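Local coordinates for protein 7beta-hydroxysteroid dehydrogenase (Collinsella aerofaciens, PDB 5FYD) that uses NADPH to reduce the 7-oxo group of 7-oxolithocholate, giving the bile acid ursodeoxycholate, and so acts as a 7beta-hydroxysteroid dehydrogenase, at residues Leu14-Gly19 with Glu43-Leu48; Gly21-Glu26 with Thr213-Val218; Val36-Arg41 with Val63-Ser68; Met88-Cys93 with Ile112-Val117. One frame throughout, in Å; residues are numbered along the deposited sequence.

Contact 1 (Leu14-Gly19 with Glu43-Leu48); sequences LGATEG and EKLNVL
Ala16 N and Gly15 N both donate to Val38 O, and Ala16, held there, touches Leu45 CD2 with its CB at 3.9 Å. No hydrogen bond joins the loop 14-19 to the helix 43-48. Most of the contact is carbon against carbon. Leu48 CG stands anti to the backbone N (chi1 -180°), and CD2 beyond it packs on Ala16 O at 3.3 Å. Next to Ala16, Thr17 CG2 presses on the same Leu45 methyl, and the Thr17 CG2 to Leu45 CD2 distance of 3.4 Å is closer than two methyls normally pack. The side chains of Thr17 and Leu45 cross at about a right angle. The loop is the glycine-rich turn after the first strand of the Rossmann fold, and Thr17, Glu18 and Gly19 bind NADP(+). Gly15 has a positive phi of 108°, where a side chain would be jammed against the carbonyl O of Leu14. Glu18 takes the N-cap place of helix 19-30, and its OE2 accepts from Gly21 N. This bond holds the carboxylate at the start of helix 19-30. Lys44 carries the outer, exposed part of the contact. Its chain is extended beyond CG and passes beside Thr17, with Lys44 CD 3.8 Å from Thr17 CB. Further out, Lys44 CE lies 3.8 Å from Thr17 O. Met37 of strand 34-39 lies against Ala16, Leu45 and Leu48, and Val62 also packs on Leu45.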
loop_
_atom_site.group_PDB
_atom_site.type_symbol
_atom_site.label_atom_id
_atom_site.label_comp_id
_atom_site.label_asym_id
_atom_site.label_seq_id
_atom_site.Cartn_x
_atom_site.Cartn_y
_atom_site.Cartn_z
ATOM N N LEU A 14 17.689 7.969 -8.525
ATOM C CA LEU A 14 17.942 6.873 -7.586
ATOM C C LEU A 14 16.612 6.466 -6.952
ATOM O O LEU A 14 16.141 7.085 -5.978
ATOM C CB LEU A 14 18.977 7.290 -6.547
ATOM C CG LEU A 14 20.307 7.664 -7.198
ATOM C CD1 LEU A 14 21.111 8.681 -6.414
ATOM C CD2 LEU A 14 21.087 6.378 -7.467
ATOM N N GLY A 15 15.987 5.437 -7.530
ATOM C CA GLY A 15 14.659 4.991 -7.147
ATOM C C GLY A 15 13.673 5.369 -8.228
ATOM O O GLY A 15 12.786 6.185 -7.998
ATOM N N ALA A 16 13.811 4.745 -9.399
ATOM C CA ALA A 16 13.226 5.269 -10.626
ATOM C C ALA A 16 11.900 4.665 -11.075
ATOM O O ALA A 16 11.312 5.183 -12.012
ATOM C CB ALA A 16 14.230 5.141 -11.749
ATOM N N THR A 17 11.442 3.579 -10.466
ATOM C CA THR A 17 10.283 2.866 -11.032
ATOM C C THR A 17 8.929 3.262 -10.449
ATOM O O THR A 17 7.928 3.216 -11.151
ATOM C CB THR A 17 10.472 1.357 -10.968
ATOM O OG1 THR A 17 11.026 0.997 -9.702
ATOM C CG2 THR A 17 11.437 0.945 -12.073
ATOM N N GLU A 18 8.887 3.612 -9.175
ATOM C CA GLU A 18 7.625 4.072 -8.588
ATOM C C GLU A 18 7.306 5.504 -9.053
ATOM O O GLU A 18 8.182 6.215 -9.523
ATOM C CB GLU A 18 7.604 3.947 -7.045
ATOM C CG GLU A 18 8.855 4.350 -6.261
ATOM C CD GLU A 18 9.511 5.610 -6.772
ATOM O OE1 GLU A 18 10.258 5.498 -7.764
ATOM O OE2 GLU A 18 9.264 6.703 -6.215
ATOM N N GLY A 19 6.031 5.867 -8.935
ATOM C CA GLY A 19 5.512 7.214 -9.080
ATOM C C GLY A 19 6.456 8.391 -9.204
ATOM O O GLY A 19 6.676 8.871 -10.315
ATOM N N GLU A 43 13.478 -5.577 -14.504
ATOM C CA GLU A 43 12.507 -5.728 -15.584
ATOM C C GLU A 43 11.657 -4.461 -15.771
ATOM O O GLU A 43 11.480 -3.979 -16.887
ATOM C CB GLU A 43 11.648 -6.993 -15.364
ATOM C CG GLU A 43 10.631 -6.950 -14.217
ATOM C CD GLU A 43 11.209 -6.722 -12.809
ATOM O OE1 GLU A 43 12.318 -7.235 -12.474
ATOM O OE2 GLU A 43 10.531 -6.034 -12.019
ATOM N N LYS A 44 11.191 -3.896 -14.664
ATOM C CA LYS A 44 10.352 -2.716 -14.698
ATOM C C LYS A 44 11.158 -1.516 -15.205
ATOM O O LYS A 44 10.675 -0.740 -16.039
ATOM C CB LYS A 44 9.798 -2.472 -13.310
ATOM C CG LYS A 44 8.623 -1.543 -13.255
ATOM C CD LYS A 44 8.063 -1.503 -11.840
ATOM C CE LYS A 44 6.987 -0.439 -11.698
ATOM N NZ LYS A 44 6.377 -0.426 -10.335
ATOM N N LEU A 45 12.397 -1.396 -14.718
ATOM C CA LEU A 45 13.332 -0.357 -15.197
ATOM C C LEU A 45 13.569 -0.472 -16.710
ATOM O O LEU A 45 13.597 0.527 -17.410
ATOM C CB LEU A 45 14.662 -0.471 -14.468
ATOM C CG LEU A 45 14.763 -0.076 -12.990
ATOM C CD1 LEU A 45 16.042 -0.642 -12.401
ATOM C CD2 LEU A 45 14.754 1.438 -12.848
ATOM N N ASN A 46 13.765 -1.695 -17.196
ATOM C CA ASN A 46 13.948 -1.911 -18.634
ATOM C C ASN A 46 12.737 -1.485 -19.446
ATOM O O ASN A 46 12.906 -0.913 -20.507
ATOM C CB ASN A 46 14.290 -3.376 -18.942
ATOM C CG ASN A 46 15.701 -3.743 -18.540
ATOM O OD1 ASN A 46 16.607 -2.915 -18.594
ATOM N ND2 ASN A 46 15.903 -5.002 -18.169
ATOM N N VAL A 47 11.535 -1.760 -18.958
ATOM C CA VAL A 47 10.323 -1.332 -19.643
ATOM C C VAL A 47 10.283 0.203 -19.682
ATOM O O VAL A 47 10.109 0.790 -20.743
ATOM C CB VAL A 47 9.052 -1.924 -19.001
ATOM C CG1 VAL A 47 7.796 -1.263 -19.559
ATOM C CG2 VAL A 47 9.005 -3.442 -19.219
ATOM N N LEU A 48 10.490 0.830 -18.523
ATOM C CA LEU A 48 10.499 2.281 -18.426
ATOM C C LEU A 48 11.569 2.913 -19.327
ATOM O O LEU A 48 11.317 3.916 -19.991
ATOM C CB LEU A 48 10.737 2.713 -16.978
ATOM C CG LEU A 48 10.772 4.228 -16.691
ATOM C CD1 LEU A 48 9.479 4.902 -17.104
ATOM C CD2 LEU A 48 11.037 4.437 -15.203
#

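Contact 2 (Gly21-Glu26 with Thr213-Val218); sequences GKAFCE and TPEECV
Ala23 and Glu215 mark the closest approach of two helices, 21-26 and 214-218, whose axes come within 8.7 Å and cross at -57°. Ala23 CB fits against the second helix at two points, Pro214 CB and Val218 CG2, each 3.9 Å from it. The small methyl lets the backbones come near. Val218 CG2 also sits over the centre of the Phe24 ring. This is a CH-pi contact, with the methyl 3.8 Å from the ring centroid and 12° off its normal. An alanine in place of Phe24 would probably leave Val218 CG2 without the ring face it rests on and open a gap toward Ser89 and Val91. At the more exposed margin, two carboxylates come together, Glu26 OE1 lying 3.8 Å from Glu215 OE2. Their planes are 70° apart. Such like charges would be expected to repel, so this edge probably adds little to the hold. Thr213 is the N-cap of its helix, and Thr213 OG1 accepts from Glu216 N at 3.1 Å. Helix 19-30 follows the nucleotide-binding turn of the Rossmann fold, and Gly21 is one of the NADP(+)-binding residues. Helix 19-30 lies between several elements. Cys25 and Glu26 touch Ile52 of helix 42-56, Phe24 and Cys25 touch Ile13 of strand 10-14, and helix 214-224 crosses over Ala23 and Phe24.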
loop_
_atom_site.group_PDB
_atom_site.type_symbol
_atom_site.label_atom_id
_atom_site.label_comp_id
_atom_site.label_asym_id
_atom_site.label_seq_id
_atom_site.Cartn_x
_atom_site.Cartn_y
_atom_site.Cartn_z
ATOM N N GLY A 21 9.722 8.722 -8.702
ATOM C CA GLY A 21 10.893 8.367 -9.476
ATOM C C GLY A 21 10.677 8.420 -10.968
ATOM O O GLY A 21 11.456 9.014 -11.706
ATOM N N LYS A 22 9.605 7.761 -11.406
ATOM C CA LYS A 22 9.245 7.749 -12.793
ATOM C C LYS A 22 9.013 9.160 -13.324
ATOM O O LYS A 22 9.422 9.501 -14.426
ATOM C CB LYS A 22 8.019 6.882 -12.984
ATOM C CG LYS A 22 7.564 6.824 -14.419
ATOM C CD LYS A 22 6.500 5.775 -14.633
ATOM C CE LYS A 22 5.870 6.022 -15.983
ATOM N NZ LYS A 22 4.837 5.015 -16.301
ATOM N N ALA A 23 8.351 9.986 -12.535
ATOM C CA ALA A 23 8.081 11.342 -12.976
ATOM C C ALA A 23 9.364 12.174 -13.084
ATOM O O ALA A 23 9.472 13.028 -13.959
ATOM C CB ALA A 23 7.068 12.004 -12.062
ATOM N N PHE A 24 10.347 11.914 -12.206
ATOM C CA PHE A 24 11.666 12.553 -12.372
ATOM C C PHE A 24 12.326 12.150 -13.699
ATOM O O PHE A 24 12.899 12.989 -14.403
ATOM C CB PHE A 24 12.613 12.253 -11.192
ATOM C CG PHE A 24 12.516 13.246 -10.059
ATOM C CD1 PHE A 24 13.015 14.536 -10.218
ATOM C CD2 PHE A 24 11.900 12.912 -8.855
ATOM C CE1 PHE A 24 12.905 15.459 -9.205
ATOM C CE2 PHE A 24 11.798 13.825 -7.828
ATOM C CZ PHE A 24 12.307 15.097 -8.007
ATOM N N CYS A 25 12.258 10.865 -14.038
ATOM C CA CYS A 25 12.861 10.373 -15.290
ATOM C C CYS A 25 12.233 11.083 -16.482
ATOM O O CYS A 25 12.935 11.580 -17.371
ATOM C CB CYS A 25 12.664 8.868 -15.456
ATOM S SG CYS A 25 13.582 7.842 -14.268
ATOM N N GLU A 26 10.908 11.152 -16.475
ATOM C CA GLU A 26 10.185 11.774 -17.593
ATOM C C GLU A 26 10.499 13.256 -17.687
ATOM O O GLU A 26 10.710 13.773 -18.779
ATOM C CB GLU A 26 8.675 11.535 -17.480
ATOM C CG GLU A 26 8.296 10.073 -17.548
ATOM C CD GLU A 26 6.866 9.788 -17.089
ATOM O OE1 GLU A 26 6.283 10.577 -16.321
ATOM O OE2 GLU A 26 6.336 8.746 -17.481
ATOM N N THR A 213 -0.354 14.583 -7.489
ATOM C CA THR A 213 0.220 13.631 -8.438
ATOM C C THR A 213 1.741 13.724 -8.420
ATOM O O THR A 213 2.300 14.786 -8.107
ATOM C CB THR A 213 -0.253 13.846 -9.872
ATOM O OG1 THR A 213 0.321 15.047 -10.412
ATOM C CG2 THR A 213 -1.798 13.878 -9.942
ATOM N N PRO A 214 2.418 12.622 -8.749
ATOM C CA PRO A 214 3.882 12.687 -8.826
ATOM C C PRO A 214 4.368 13.804 -9.757
ATOM O O PRO A 214 5.336 14.513 -9.442
ATOM C CB PRO A 214 4.264 11.313 -9.376
ATOM C CG PRO A 214 3.134 10.405 -8.986
ATOM C CD PRO A 214 1.901 11.257 -8.963
ATOM N N GLU A 215 3.691 13.972 -10.892
ATOM C CA GLU A 215 4.069 15.005 -11.852
ATOM C C GLU A 215 4.000 16.414 -11.296
ATOM O O GLU A 215 4.877 17.216 -11.594
ATOM C CB GLU A 215 3.235 14.914 -13.127
ATOM C CG GLU A 215 3.736 13.807 -14.027
ATOM C CD GLU A 215 2.905 13.606 -15.277
ATOM O OE1 GLU A 215 2.175 14.539 -15.697
ATOM O OE2 GLU A 215 3.005 12.498 -15.842
ATOM N N GLU A 216 2.968 16.730 -10.514
ATOM C CA GLU A 216 2.832 18.074 -9.950
ATOM C C GLU A 216 3.911 18.344 -8.900
ATOM O O GLU A 216 4.414 19.468 -8.794
ATOM C CB GLU A 216 1.414 18.293 -9.407
ATOM C CG GLU A 216 0.444 18.615 -10.536
ATOM C CD GLU A 216 -0.845 17.840 -10.450
ATOM O OE1 GLU A 216 -1.278 17.544 -9.314
ATOM O OE2 GLU A 216 -1.403 17.514 -11.525
ATOM N N CYS A 217 4.295 17.304 -8.150
ATOM C CA CYS A 217 5.408 17.418 -7.198
ATOM C C CYS A 217 6.721 17.729 -7.911
ATOM O O CYS A 217 7.452 18.646 -7.522
ATOM C CB CYS A 217 5.614 16.138 -6.417
ATOM S SG CYS A 217 4.198 15.740 -5.368
ATOM N N VAL A 218 7.016 16.948 -8.950
ATOM C CA VAL A 218 8.224 17.181 -9.742
ATOM C C VAL A 218 8.209 18.527 -10.465
ATOM O O VAL A 218 9.228 19.217 -10.520
ATOM C CB VAL A 218 8.475 16.002 -10.697
ATOM C CG1 VAL A 218 9.604 16.300 -11.657
ATOM C CG2 VAL A 218 8.805 14.756 -9.879
#

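Contact 3 (Val36-Arg41 with Val63-Ser68); sequences VMVGRR and VRADFS
The Arg64 guanidinium has Arg40 CA over one face, 4.1 Å above its plane and offset toward the rim. The Arg40 guanidinium has its own neighbour Arg41 on one face, with CG offset in the same manner. The Phe67 ring is met obliquely by Val38, whose CG1 lies 3.6 Å from Phe67 CZ. Val38 CG1 also touches Ala65 CB, and Val38 CG2 is 4.0 Å from Val63 CB on the sheet face they share. Val36 CG1 adds a contact with Val63 CG2. The strands 36-39 and 63-64 that carry these valines pair in parallel. Val63 N donates to Met37 O at 2.9 Å, and Gly39 N to Val63 O at 3.2 Å. Ala65 N then donates to Gly39 O at 3.0 Å, with the donor well above the carbonyl plane, 56° out of it. The strands belong to a beta-alpha-beta crossover through helix 42-56. Past the pairing, Asp66 OD1 accepts from both Ser68 N and Ser68 OG, the latter at 2.7 Å. The two donors come from the same face of the carboxylate plane, and the bond from Ser68 N makes an Asx turn. This double grip should limit rotation of the carboxylate. Arg40, Arg41, Asp66 and Phe67 all bind NADP(+). Arg40 NE lies 5.2 Å from Arg64 NH2, and the gathering of basic groups at the strand ends is consistent with a site that prefers the phosphorylated cofactor, although nearby Asp66 probably offsets part of this charge.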
loop_
_atom_site.group_PDB
_atom_site.type_symbol
_atom_site.label_atom_id
_atom_site.label_comp_id
_atom_site.label_asym_id
_atom_site.label_seq_id
_atom_site.Cartn_x
_atom_site.Cartn_y
_atom_site.Cartn_z
ATOM N N VAL A 36 20.006 7.965 -16.280
ATOM C CA VAL A 36 20.463 6.774 -15.580
ATOM C C VAL A 36 19.378 6.495 -14.569
ATOM O O VAL A 36 19.126 7.332 -13.699
ATOM C CB VAL A 36 21.810 6.984 -14.850
ATOM C CG1 VAL A 36 22.292 5.674 -14.273
ATOM C CG2 VAL A 36 22.851 7.549 -15.774
ATOM N N MET A 37 18.738 5.340 -14.685
ATOM C CA MET A 37 17.625 4.970 -13.819
ATOM C C MET A 37 18.017 3.762 -12.985
ATOM O O MET A 37 18.524 2.757 -13.522
ATOM C CB MET A 37 16.345 4.695 -14.627
ATOM C CG MET A 37 16.427 3.634 -15.693
ATOM S SD MET A 37 14.866 3.627 -16.616
ATOM C CE MET A 37 15.083 5.132 -17.523
ATOM N N VAL A 38 17.824 3.891 -11.671
ATOM C CA VAL A 38 18.333 2.918 -10.725
ATOM C C VAL A 38 17.235 2.455 -9.808
ATOM O O VAL A 38 16.411 3.260 -9.310
ATOM C CB VAL A 38 19.464 3.500 -9.868
ATOM C CG1 VAL A 38 20.155 2.391 -9.076
ATOM C CG2 VAL A 38 20.460 4.288 -10.714
ATOM N N GLY A 39 17.224 1.142 -9.578
ATOM C CA GLY A 39 16.257 0.541 -8.676
ATOM C C GLY A 39 16.426 -0.957 -8.627
ATOM O O GLY A 39 17.234 -1.509 -9.352
ATOM N N ARG A 40 15.662 -1.607 -7.758
ATOM C CA ARG A 40 15.808 -3.059 -7.576
ATOM C C ARG A 40 15.058 -3.906 -8.616
ATOM O O ARG A 40 15.471 -5.018 -8.885
ATOM C CB ARG A 40 15.483 -3.509 -6.146
ATOM C CG ARG A 40 14.221 -2.981 -5.530
ATOM C CD ARG A 40 13.904 -3.754 -4.254
ATOM N NE ARG A 40 13.270 -5.016 -4.608
ATOM C CZ ARG A 40 11.967 -5.176 -4.875
ATOM N NH1 ARG A 40 11.109 -4.153 -4.817
ATOM N NH2 ARG A 40 11.512 -6.380 -5.208
ATOM N N ARG A 41 13.991 -3.364 -9.208
ATOM C CA ARG A 41 13.160 -4.101 -10.168
ATOM C C ARG A 41 13.634 -3.883 -11.607
ATOM O O ARG A 41 13.131 -3.007 -12.317
ATOM C CB ARG A 41 11.694 -3.721 -9.999
ATOM C CG ARG A 41 11.061 -4.384 -8.783
ATOM C CD ARG A 41 9.569 -4.126 -8.719
ATOM N NE ARG A 41 9.301 -2.703 -8.505
ATOM C CZ ARG A 41 8.785 -2.150 -7.405
ATOM N NH1 ARG A 41 8.449 -2.873 -6.332
ATOM N NH2 ARG A 41 8.601 -0.830 -7.374
ATOM N N VAL A 63 20.391 0.582 -14.155
ATOM C CA VAL A 63 21.278 0.047 -13.131
ATOM C C VAL A 63 20.398 -0.657 -12.089
ATOM O O VAL A 63 19.568 -0.030 -11.432
ATOM C CB VAL A 63 22.148 1.149 -12.477
ATOM C CG1 VAL A 63 23.092 0.554 -11.432
ATOM C CG2 VAL A 63 22.915 1.944 -13.514
ATOM N N ARG A 64 20.557 -1.972 -11.956
ATOM C CA ARG A 64 19.879 -2.694 -10.910
ATOM C C ARG A 64 20.701 -2.567 -9.637
ATOM O O ARG A 64 21.873 -2.944 -9.615
ATOM C CB ARG A 64 19.686 -4.179 -11.263
ATOM C CG ARG A 64 18.670 -4.820 -10.328
ATOM C CD ARG A 64 18.926 -6.274 -9.969
ATOM N NE ARG A 64 18.186 -6.580 -8.725
ATOM C CZ ARG A 64 18.660 -6.462 -7.472
ATOM N NH1 ARG A 64 19.918 -6.087 -7.221
ATOM N NH2 ARG A 64 17.868 -6.761 -6.444
ATOM N N ALA A 65 20.107 -1.965 -8.604
ATOM C CA ALA A 65 20.710 -1.913 -7.279
ATOM C C ALA A 65 19.629 -1.869 -6.219
ATOM O O ALA A 65 18.575 -1.245 -6.412
ATOM C CB ALA A 65 21.640 -0.719 -7.135
ATOM N N ASP A 66 19.890 -2.538 -5.097
ATOM C CA ASP A 66 18.959 -2.540 -3.979
ATOM C C ASP A 66 19.579 -1.634 -2.937
ATOM O O ASP A 66 20.619 -1.966 -2.362
ATOM C CB ASP A 66 18.791 -3.971 -3.469
ATOM C CG ASP A 66 17.858 -4.076 -2.295
ATOM O OD1 ASP A 66 17.637 -3.073 -1.565
ATOM O OD2 ASP A 66 17.315 -5.190 -2.111
ATOM N N PHE A 67 18.967 -0.466 -2.696
ATOM C CA PHE A 67 19.613 0.530 -1.820
ATOM C C PHE A 67 19.696 0.136 -0.347
ATOM O O PHE A 67 20.362 0.826 0.431
ATOM C CB PHE A 67 18.917 1.897 -1.927
ATOM C CG PHE A 67 18.877 2.449 -3.322
ATOM C CD1 PHE A 67 19.978 2.400 -4.149
ATOM C CD2 PHE A 67 17.710 2.971 -3.821
ATOM C CE1 PHE A 67 19.929 2.901 -5.442
ATOM C CE2 PHE A 67 17.642 3.466 -5.117
ATOM C CZ PHE A 67 18.758 3.435 -5.927
ATOM N N SER A 68 18.973 -0.922 0.048
ATOM C CA SER A 68 19.071 -1.465 1.398
ATOM C C SER A 68 20.331 -2.305 1.578
ATOM O O SER A 68 20.604 -2.731 2.705
ATOM C CB SER A 68 17.852 -2.337 1.740
ATOM O OG SER A 68 17.898 -3.592 1.056
#

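Contact 4 (Met88-Cys93 with Ile112-Val117); sequences MSYVAC and INVNVV
Cys93 and Asn115 have the nearest CA atoms, 5.8 Å apart, where the loop leaving strand 88-90 meets helix 112-117. The helix has a wider pi-type turn here, and Ile112 O accepts from both Val116 N and Val117 N. Tyr90 reaches across from the strand end. Its CG is anti to the backbone N (chi1 -159°), on the helix side, and OH lies at the far end of the ring. Tyr90 OH donates to Val114 O at 2.6 Å, lying in the carbonyl plane on a lone pair. Val114 O also lies at the edge of the ring, near its plane. A phenylalanine in place of Tyr90 would probably leave Val114 O without this donor and the ring less firmly fixed in rotation. Val114 CG1 packs on the loop, 3.7 Å from Cys93 CA and 4.2 Å from Ala92 CB. Asn115 OD1 lies 3.4 Å from Cys93 CA. A water bridges the two segments, donating to Ala92 O at 2.6 Å and to Asn115 OD1 at 2.8 Å. Asn115 ND2 donates to Leu94 O, which holds the amide from its other end. In many short-chain dehydrogenases an asparagine of this helix belongs to the catalytic tetrad, and Asn115 probably corresponds to it. Lys160 of helix 154-173 touches Cys93. Phe67 packs on Ala92, and Asn113 ND2 donates to Ser68 O. The Tyr90 ring meets Phe119 of helix 105-132 edge-to-face and also touches Leu14 of strand 10-14.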
loop_
_atom_site.group_PDB
_atom_site.type_symbol
_atom_site.label_atom_id
_atom_site.label_comp_id
_atom_site.label_asym_id
_atom_site.label_seq_id
_atom_site.Cartn_x
_atom_site.Cartn_y
_atom_site.Cartn_z
ATOM N N MET A 88 21.155 14.830 -10.069
ATOM C CA MET A 88 20.878 13.667 -9.227
ATOM C C MET A 88 19.609 13.910 -8.428
ATOM O O MET A 88 19.382 15.018 -7.948
ATOM C CB MET A 88 22.040 13.376 -8.261
ATOM C CG MET A 88 21.909 12.075 -7.468
ATOM S SD MET A 88 22.933 12.046 -5.957
ATOM C CE MET A 88 21.855 12.848 -4.805
ATOM N N SER A 89 18.785 12.874 -8.295
ATOM C CA SER A 89 17.676 12.890 -7.331
ATOM C C SER A 89 17.680 11.596 -6.537
ATOM O O SER A 89 17.647 10.522 -7.139
ATOM C CB SER A 89 16.310 13.046 -8.000
ATOM O OG SER A 89 15.276 12.994 -7.052
ATOM N N TYR A 90 17.679 11.710 -5.206
ATOM C CA TYR A 90 17.474 10.561 -4.344
ATOM C C TYR A 90 16.000 10.467 -3.967
ATOM O O TYR A 90 15.488 11.329 -3.245
ATOM C CB TYR A 90 18.354 10.614 -3.104
ATOM C CG TYR A 90 18.522 9.247 -2.496
ATOM C CD1 TYR A 90 19.487 8.392 -2.997
ATOM C CD2 TYR A 90 17.721 8.796 -1.474
ATOM C CE1 TYR A 90 19.680 7.135 -2.491
ATOM C CE2 TYR A 90 17.895 7.526 -0.949
ATOM C CZ TYR A 90 18.884 6.684 -1.469
ATOM O OH TYR A 90 19.100 5.392 -0.981
ATOM N N VAL A 91 15.341 9.439 -4.507
ATOM C CA VAL A 91 13.910 9.225 -4.363
ATOM C C VAL A 91 13.565 8.004 -3.517
ATOM O O VAL A 91 12.503 7.963 -2.916
ATOM C CB VAL A 91 13.236 9.014 -5.751
ATOM C CG1 VAL A 91 11.712 8.947 -5.605
ATOM C CG2 VAL A 91 13.643 10.098 -6.713
ATOM N N ALA A 92 14.445 7.019 -3.452
ATOM C CA ALA A 92 14.110 5.762 -2.799
ATOM C C ALA A 92 13.861 5.961 -1.324
ATOM O O ALA A 92 14.489 6.814 -0.698
ATOM C CB ALA A 92 15.233 4.776 -2.965
ATOM N N CYS A 93 12.954 5.168 -0.768
ATOM C CA CYS A 93 12.709 5.191 0.660
ATOM C C CYS A 93 12.175 3.849 1.109
ATOM O O CYS A 93 11.459 3.165 0.364
ATOM C CB CYS A 93 11.717 6.296 1.025
ATOM S SG CYS A 93 10.013 5.870 0.630
ATOM N N ILE A 112 18.122 2.202 7.592
ATOM C CA ILE A 112 19.295 3.069 7.644
ATOM C C ILE A 112 20.049 3.108 6.298
ATOM O O ILE A 112 20.501 4.175 5.826
ATOM C CB ILE A 112 20.245 2.629 8.775
ATOM C CG1 ILE A 112 19.685 3.082 10.108
ATOM C CG2 ILE A 112 21.662 3.173 8.542
ATOM C CD1 ILE A 112 20.351 2.413 11.298
ATOM N N ASN A 113 20.209 1.940 5.697
ATOM C CA ASN A 113 20.910 1.863 4.424
ATOM C C ASN A 113 20.201 2.636 3.319
ATOM O O ASN A 113 20.832 3.383 2.581
ATOM C CB ASN A 113 21.121 0.418 4.029
ATOM C CG ASN A 113 22.243 -0.210 4.800
ATOM O OD1 ASN A 113 22.988 0.483 5.493
ATOM N ND2 ASN A 113 22.393 -1.498 4.667
ATOM N N VAL A 114 18.896 2.479 3.225
ATOM C CA VAL A 114 18.147 3.184 2.169
ATOM C C VAL A 114 18.082 4.686 2.435
ATOM O O VAL A 114 18.380 5.501 1.547
ATOM C CB VAL A 114 16.702 2.621 1.989
ATOM C CG1 VAL A 114 15.977 3.397 0.894
ATOM C CG2 VAL A 114 16.734 1.141 1.633
ATOM N N ASN A 115 17.705 5.075 3.646
ATOM C CA ASN A 115 17.336 6.466 3.894
ATOM C C ASN A 115 18.512 7.343 4.314
ATOM O O ASN A 115 18.434 8.580 4.213
ATOM C CB ASN A 115 16.223 6.541 4.953
ATOM C CG ASN A 115 14.989 5.742 4.563
ATOM O OD1 ASN A 115 14.585 5.706 3.396
ATOM N ND2 ASN A 115 14.379 5.117 5.529
ATOM N N VAL A 116 19.574 6.719 4.805
ATOM C CA VAL A 116 20.738 7.440 5.345
ATOM C C VAL A 116 22.044 7.127 4.622
ATOM O O VAL A 116 22.711 8.044 4.102
ATOM C CB VAL A 116 20.889 7.196 6.863
ATOM C CG1 VAL A 116 22.098 7.943 7.422
ATOM C CG2 VAL A 116 19.610 7.642 7.580
ATOM N N VAL A 117 22.471 5.864 4.630
ATOM C CA VAL A 117 23.804 5.523 4.144
ATOM C C VAL A 117 23.951 5.589 2.622
ATOM O O VAL A 117 24.852 6.289 2.113
ATOM C CB VAL A 117 24.283 4.163 4.683
ATOM C CG1 VAL A 117 25.633 3.774 4.090
ATOM C CG2 VAL A 117 24.303 4.179 6.213
HETATM O O HOH W 1 14.371 7.934 1.634
#

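Overall arrangement
All four contacts belong to the Rossmann fold: contact 3 is part of its sheet, and the others lie around it. Contacts 1 and 3 are the most buried and share the unit made by strand 34-39, helix 42-56 and strand 60-64. The bonds to Val38 O tie them together. Contacts 2 and 4 are only partly buried. Contact 2 is mainly nonpolar helix packing, with two carboxylates at its margin, whereas contact 3 rests on backbone pairing. Contact 4 depends on a tyrosine hydroxyl and a bridging water; contacts 1 and 2 have no hydrogen bond across them. Contacts 1, 2 and 3 hold NADP(+)-binding residues. Contact 4 lies beside Phe67 and Lys160, which by similarity lowers the active-site tyrosine's pKa.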